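Local coordinates for protein major extracellular endoglucanase (Xanthomonas campestris pv. campestris, PDB 4TUF) that hydrolyses internal beta-1,4-glucosidic linkages in cellulose, lichenin and cereal beta-D-glucans as a family 5 endoglucanase, at residues V24-H32 with H110-I118. Numbering follows the deposited sequence.
With 2HP (dihydrogenphosphate ion), chain J.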
ATOM      1  N   VAL A  24       3.604  -4.112   5.818  1.00 30.59           N
ATOM      2  CA  VAL A  24       4.737  -4.460   6.674  1.00 33.31           C
ATOM      3  C   VAL A  24       5.885  -3.486   6.432  1.00 37.35           C
ATOM      4  O   VAL A  24       6.612  -3.628   5.451  1.00 41.49           O
ATOM      5  CB  VAL A  24       5.232  -5.893   6.407  1.00 33.07           C
ATOM      6  CG1 VAL A  24       6.367  -6.243   7.358  1.00 36.42           C
ATOM      7  CG2 VAL A  24       4.088  -6.892   6.537  1.00 34.39           C
ATOM      8  N   PHE A  25       6.065  -2.503   7.312  1.00 33.79           N
ATOM      9  CA  PHE A  25       7.031  -1.418   7.148  0.50 35.34           C
ATOM     10  C   PHE A  25       8.415  -1.746   7.690  1.00 41.92           C
ATOM     11  O   PHE A  25       8.575  -2.680   8.474  1.00 46.28           O
ATOM     12  CB  PHE A  25       6.521  -0.153   7.848  0.50 33.43           C
ATOM     13  CG  PHE A  25       5.366   0.502   7.155  0.50 37.24           C
ATOM     14  CD1 PHE A  25       4.087   0.015   7.308  0.50 41.54           C
ATOM     15  CD2 PHE A  25       5.563   1.610   6.346  0.50 40.20           C
ATOM     16  CE1 PHE A  25       3.030   0.614   6.662  0.50 43.62           C
ATOM     17  CE2 PHE A  25       4.506   2.212   5.703  0.50 36.66           C
ATOM     18  CZ  PHE A  25       3.237   1.716   5.862  0.50 38.59           C
ATOM     19  N   GLY A  26       9.392  -0.925   7.319  1.00 41.09           N
ATOM     20  CA  GLY A  26      10.745  -1.050   7.810  1.00 40.23           C
ATOM     21  C   GLY A  26      11.752  -0.808   6.701  1.00 46.73           C
ATOM     22  O   GLY A  26      12.685  -0.018   6.863  1.00 50.77           O
ATOM     23  N   PHE A  27      11.555  -1.475   5.564  1.00 39.53           N
ATOM     24  CA  PHE A  27      12.511  -1.417   4.459  1.00 35.09           C
ATOM     25  C   PHE A  27      12.588  -0.034   3.811  1.00 40.62           C
ATOM     26  O   PHE A  27      13.448   0.209   2.964  1.00 48.16           O
ATOM     27  CB  PHE A  27      12.165  -2.461   3.389  1.00 36.23           C
ATOM     28  CG  PHE A  27      12.555  -3.870   3.752  1.00 42.61           C
ATOM     29  CD1 PHE A  27      13.886  -4.253   3.763  1.00 45.42           C
ATOM     30  CD2 PHE A  27      11.589  -4.814   4.067  1.00 42.07           C
ATOM     31  CE1 PHE A  27      14.249  -5.545   4.094  1.00 42.99           C
ATOM     32  CE2 PHE A  27      11.945  -6.107   4.398  1.00 40.72           C
ATOM     33  CZ  PHE A  27      13.277  -6.474   4.413  1.00 42.46           C
ATOM     34  N   GLU A  28      11.694   0.871   4.199  1.00 36.13           N
ATOM     35  CA  GLU A  28      11.697   2.214   3.630  1.00 37.14           C
ATOM     36  C   GLU A  28      12.207   3.227   4.646  1.00 35.72           C
ATOM     37  O   GLU A  28      12.071   4.434   4.453  1.00 40.77           O
ATOM     38  CB  GLU A  28      10.294   2.598   3.138  1.00 41.22           C
ATOM     39  CG  GLU A  28       9.345   3.160   4.197  1.00 49.27           C
ATOM     40  CD  GLU A  28       9.017   2.177   5.314  1.00 52.92           C
ATOM     41  OE1 GLU A  28       9.299   0.964   5.168  1.00 49.03           O
ATOM     42  OE2 GLU A  28       8.465   2.630   6.343  1.00 53.07           O
ATOM     43  N   THR A  29      12.807   2.729   5.722  1.00 33.43           N
ATOM     44  CA  THR A  29      13.279   3.597   6.795  1.00 34.97           C
ATOM     45  C   THR A  29      14.792   3.564   6.956  1.00 39.27           C
ATOM     46  O   THR A  29      15.493   2.845   6.241  1.00 35.59           O
ATOM     47  CB  THR A  29      12.652   3.212   8.139  1.00 37.61           C
ATOM     48  OG1 THR A  29      13.296   2.035   8.642  1.00 37.87           O
ATOM     49  CG2 THR A  29      11.158   2.960   7.977  1.00 33.40           C
ATOM     50  N   GLY A  30      15.284   4.338   7.919  1.00 43.34           N
ATOM     51  CA  GLY A  30      16.705   4.435   8.177  1.00 36.34           C
ATOM     52  C   GLY A  30      17.346   3.117   8.552  1.00 43.39           C
ATOM     53  O   GLY A  30      18.555   2.959   8.410  1.00 49.10           O
ATOM     54  N   ASN A  31      16.535   2.172   9.025  1.00 42.67           N
ATOM     55  CA  ASN A  31      17.014   0.845   9.411  1.00 38.81           C
ATOM     56  C   ASN A  31      17.218  -0.092   8.225  1.00 41.09           C
ATOM     57  O   ASN A  31      18.008  -1.032   8.306  1.00 48.15           O
ATOM     58  CB  ASN A  31      16.044   0.199  10.397  1.00 43.64           C
ATOM     59  CG  ASN A  31      15.986   0.930  11.723  1.00 46.82           C
ATOM     60  OD1 ASN A  31      16.892   1.690  12.069  1.00 46.72           O
ATOM     61  ND2 ASN A  31      14.918   0.695  12.479  1.00 44.52           N
ATOM     62  N   HIS A  32      16.494   0.166   7.137  1.00 40.65           N
ATOM     63  CA  HIS A  32      16.569  -0.635   5.916  1.00 41.55           C
ATOM     64  C   HIS A  32      16.331  -2.127   6.168  1.00 47.44           C
ATOM     65  O   HIS A  32      17.051  -2.976   5.650  1.00 55.35           O
ATOM     66  CB  HIS A  32      17.923  -0.434   5.232  1.00 42.83           C
ATOM     67  CG  HIS A  32      18.301   1.005   5.058  1.00 48.12           C
ATOM     68  ND1 HIS A  32      19.281   1.614   5.813  1.00 50.69           N
ATOM     69  CD2 HIS A  32      17.824   1.958   4.222  1.00 39.22           C
ATOM     70  CE1 HIS A  32      19.397   2.878   5.444  1.00 44.39           C
ATOM     71  NE2 HIS A  32      18.522   3.112   4.483  1.00 34.50           N
ATOM     72  N   HIS A 110       7.073   1.632  -3.682  1.00 32.28           N
ATOM     73  CA  HIS A 110       8.114   2.660  -3.695  1.00 27.36           C
ATOM     74  C   HIS A 110       7.687   3.794  -2.779  1.00 35.30           C
ATOM     75  O   HIS A 110       6.980   4.718  -3.198  1.00 35.92           O
ATOM     76  CB  HIS A 110       8.358   3.178  -5.112  1.00 27.38           C
ATOM     77  CG  HIS A 110       9.585   4.023  -5.240  1.00 33.55           C
ATOM     78  ND1 HIS A 110       9.729   5.232  -4.590  1.00 33.23           N
ATOM     79  CD2 HIS A 110      10.729   3.831  -5.940  1.00 30.12           C
ATOM     80  CE1 HIS A 110      10.912   5.746  -4.880  1.00 33.20           C
ATOM     81  NE2 HIS A 110      11.537   4.917  -5.700  1.00 35.86           N
ATOM     82  N   HIS A 111       8.124   3.730  -1.526  1.00 30.95           N
ATOM     83  CA  HIS A 111       7.470   4.492  -0.471  1.00 28.67           C
ATOM     84  C   HIS A 111       8.044   5.885  -0.289  1.00 32.87           C
ATOM     85  O   HIS A 111       7.303   6.865  -0.153  1.00 31.48           O
ATOM     86  CB  HIS A 111       7.558   3.720   0.842  1.00 35.74           C
ATOM     87  CG  HIS A 111       6.440   4.008   1.790  1.00 33.93           C
ATOM     88  ND1 HIS A 111       5.199   3.423   1.672  1.00 35.11           N
ATOM     89  CD2 HIS A 111       6.378   4.812   2.878  1.00 32.58           C
ATOM     90  CE1 HIS A 111       4.418   3.858   2.646  1.00 40.54           C
ATOM     91  NE2 HIS A 111       5.110   4.701   3.392  1.00 34.53           N
ATOM     92  N   THR A 112       9.369   5.973  -0.270  1.00 35.63           N
ATOM     93  CA  THR A 112      10.037   7.247  -0.031  1.00 39.12           C
ATOM     94  C   THR A 112      11.336   7.319  -0.808  1.00 45.77           C
ATOM     95  O   THR A 112      12.047   6.322  -0.916  1.00 55.40           O
ATOM     96  CB  THR A 112      10.329   7.464   1.465  1.00 38.29           C
ATOM     97  OG1 THR A 112      11.272   8.535   1.617  1.00 45.09           O
ATOM     98  CG2 THR A 112      10.913   6.210   2.081  1.00 36.87           C
ATOM     99  N   PRO A 113      11.650   8.505  -1.356  1.00 41.46           N
ATOM    100  CA  PRO A 113      12.884   8.706  -2.125  1.00 35.77           C
ATOM    101  C   PRO A 113      14.149   8.789  -1.276  1.00 38.96           C
ATOM    102  O   PRO A 113      15.235   8.700  -1.847  1.00 47.87           O
ATOM    103  CB  PRO A 113      12.636  10.042  -2.831  1.00 37.21           C
ATOM    104  CG  PRO A 113      11.706  10.773  -1.916  1.00 39.39           C
ATOM    105  CD  PRO A 113      10.803   9.712  -1.342  1.00 37.16           C
ATOM    106  N   ASP A 114      14.023   8.952   0.043  1.00 35.79           N
ATOM    107  CA  ASP A 114      15.192   9.216   0.882  1.00 39.37           C
ATOM    108  C   ASP A 114      15.162   8.543   2.246  1.00 48.03           C
ATOM    109  O   ASP A 114      15.806   9.019   3.183  1.00 46.37           O
ATOM    110  CB  ASP A 114      15.368  10.727   1.089  1.00 53.55           C
ATOM    111  CG  ASP A 114      14.126  11.402   1.676  1.00 64.30           C
ATOM    112  OD1 ASP A 114      13.346  10.749   2.406  1.00 66.32           O
ATOM    113  OD2 ASP A 114      13.933  12.607   1.407  1.00 69.89           O
ATOM    114  N   CYS A 115      14.411   7.455   2.362  1.00 55.13           N
ATOM    115  CA  CYS A 115      14.344   6.703   3.614  1.00 53.50           C
ATOM    116  C   CYS A 115      13.896   7.583   4.788  1.00 53.51           C
ATOM    117  O   CYS A 115      14.290   7.362   5.934  1.00 65.83           O
ATOM    118  CB  CYS A 115      15.702   6.044   3.905  1.00 41.57           C
ATOM    119  SG  CYS A 115      16.053   4.633   2.819  1.00134.10           S
ATOM    120  N   ALA A 116      13.067   8.580   4.488  1.00 47.66           N
ATOM    121  CA  ALA A 116      12.489   9.456   5.508  1.00 54.63           C
ATOM    122  C   ALA A 116      11.042   9.824   5.152  1.00 58.55           C
ATOM    123  O   ALA A 116      10.152   8.973   5.185  1.00 60.70           O
ATOM    124  CB  ALA A 116      13.335  10.709   5.682  1.00 47.83           C
ATOM    125  N   GLY A 117      10.812  11.087   4.802  1.00 53.11           N
ATOM    126  CA  GLY A 117       9.473  11.560   4.492  1.00 49.12           C
ATOM    127  C   GLY A 117       8.894  11.101   3.162  1.00 43.90           C
ATOM    128  O   GLY A 117       9.593  10.549   2.314  1.00 37.91           O
ATOM    129  N   ILE A 118       7.598  11.339   2.986  1.00 45.45           N
ATOM    130  CA  ILE A 118       6.888  10.994   1.755  1.00 38.22           C
ATOM    131  C   ILE A 118       6.791  12.205   0.829  1.00 31.46           C
ATOM    132  O   ILE A 118       6.227  13.234   1.206  1.00 36.92           O
ATOM    133  CB  ILE A 118       5.471  10.469   2.067  1.00 41.62           C
ATOM    134  CG1 ILE A 118       5.561   9.170   2.871  1.00 40.54           C
ATOM    135  CG2 ILE A 118       4.664  10.274   0.787  1.00 32.12           C
ATOM    136  CD1 ILE A 118       4.272   8.783   3.534  1.00 43.89           C
TER
HETATM  137  P   2HP J 406      12.313  14.757   4.643  1.00112.13           P
HETATM  138  O1  2HP J 406      12.519  13.395   4.021  1.00108.99           O
HETATM  139  O2  2HP J 406      11.016  15.351   4.143  1.00114.78           O
HETATM  140  O3  2HP J 406      12.246  14.609   6.144  1.00111.46           O
HETATM  141  O4  2HP J 406      13.456  15.673   4.266  1.00110.88           O
HETATM  142  O   HOH W   1      10.084   6.172   6.099  1.00 51.97           O
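Two loops at the catalytic end of the TIM barrel meet here, and Phe25 and His111 touch at the active-site side of their contact. The Phe25 ring turns its edge to the face of His111 in an offset T-shaped stack, with planes at 88°. Phe25 CE2 lies 3.4 Å from His111 NE2. With CG of His111 roughly opposite the backbone N (chi1 -152°), the imidazole presents its face to Phe25. Asp109 OD2 is hydrogen-bonded to His111 ND1, which would hold the ring's rotation. Both side chains also touch Glu278, the probable nucleophile.

Glu28 lies alongside His111, pointing the same way, with Glu28 CG 3.6 Å from His111 CD2. Its chain bends at chi2 (-63°), which brings the carboxylate back to its own loop. There the syn lone pair of Glu28 OE1 takes the N-H of Gly26 at 2.9 Å. The bond lies within the type I turn of residues 26-29, which Thr29 N closes on Gly26 O.

In the barrel of glycosyl hydrolase family 5, these loops follow strands 16-23 and 105-110. No direct hydrogen bond joins the two segments. Instead, Glu28 O faces Thr112 CG2 and receives a CA-H...O contact from Cys115 CA at 3.3 Å. A water donates to both Glu28 O and Ala116 O, bridging the loops.

At the outer end, Cys115 SG sits at the edge of the His32 ring, 3.3 Å from His32 NE2. The same sulfur forms a disulfide with Cys62. Thr112 OG1 shapes the second loop: it donates to Gly117 O at 2.7 Å and accepts from Asp114 N in an ST turn. Beyond this turn, Gly117 N donates to O1 of a bound dihydrogenphosphate ion at 3.0 Å.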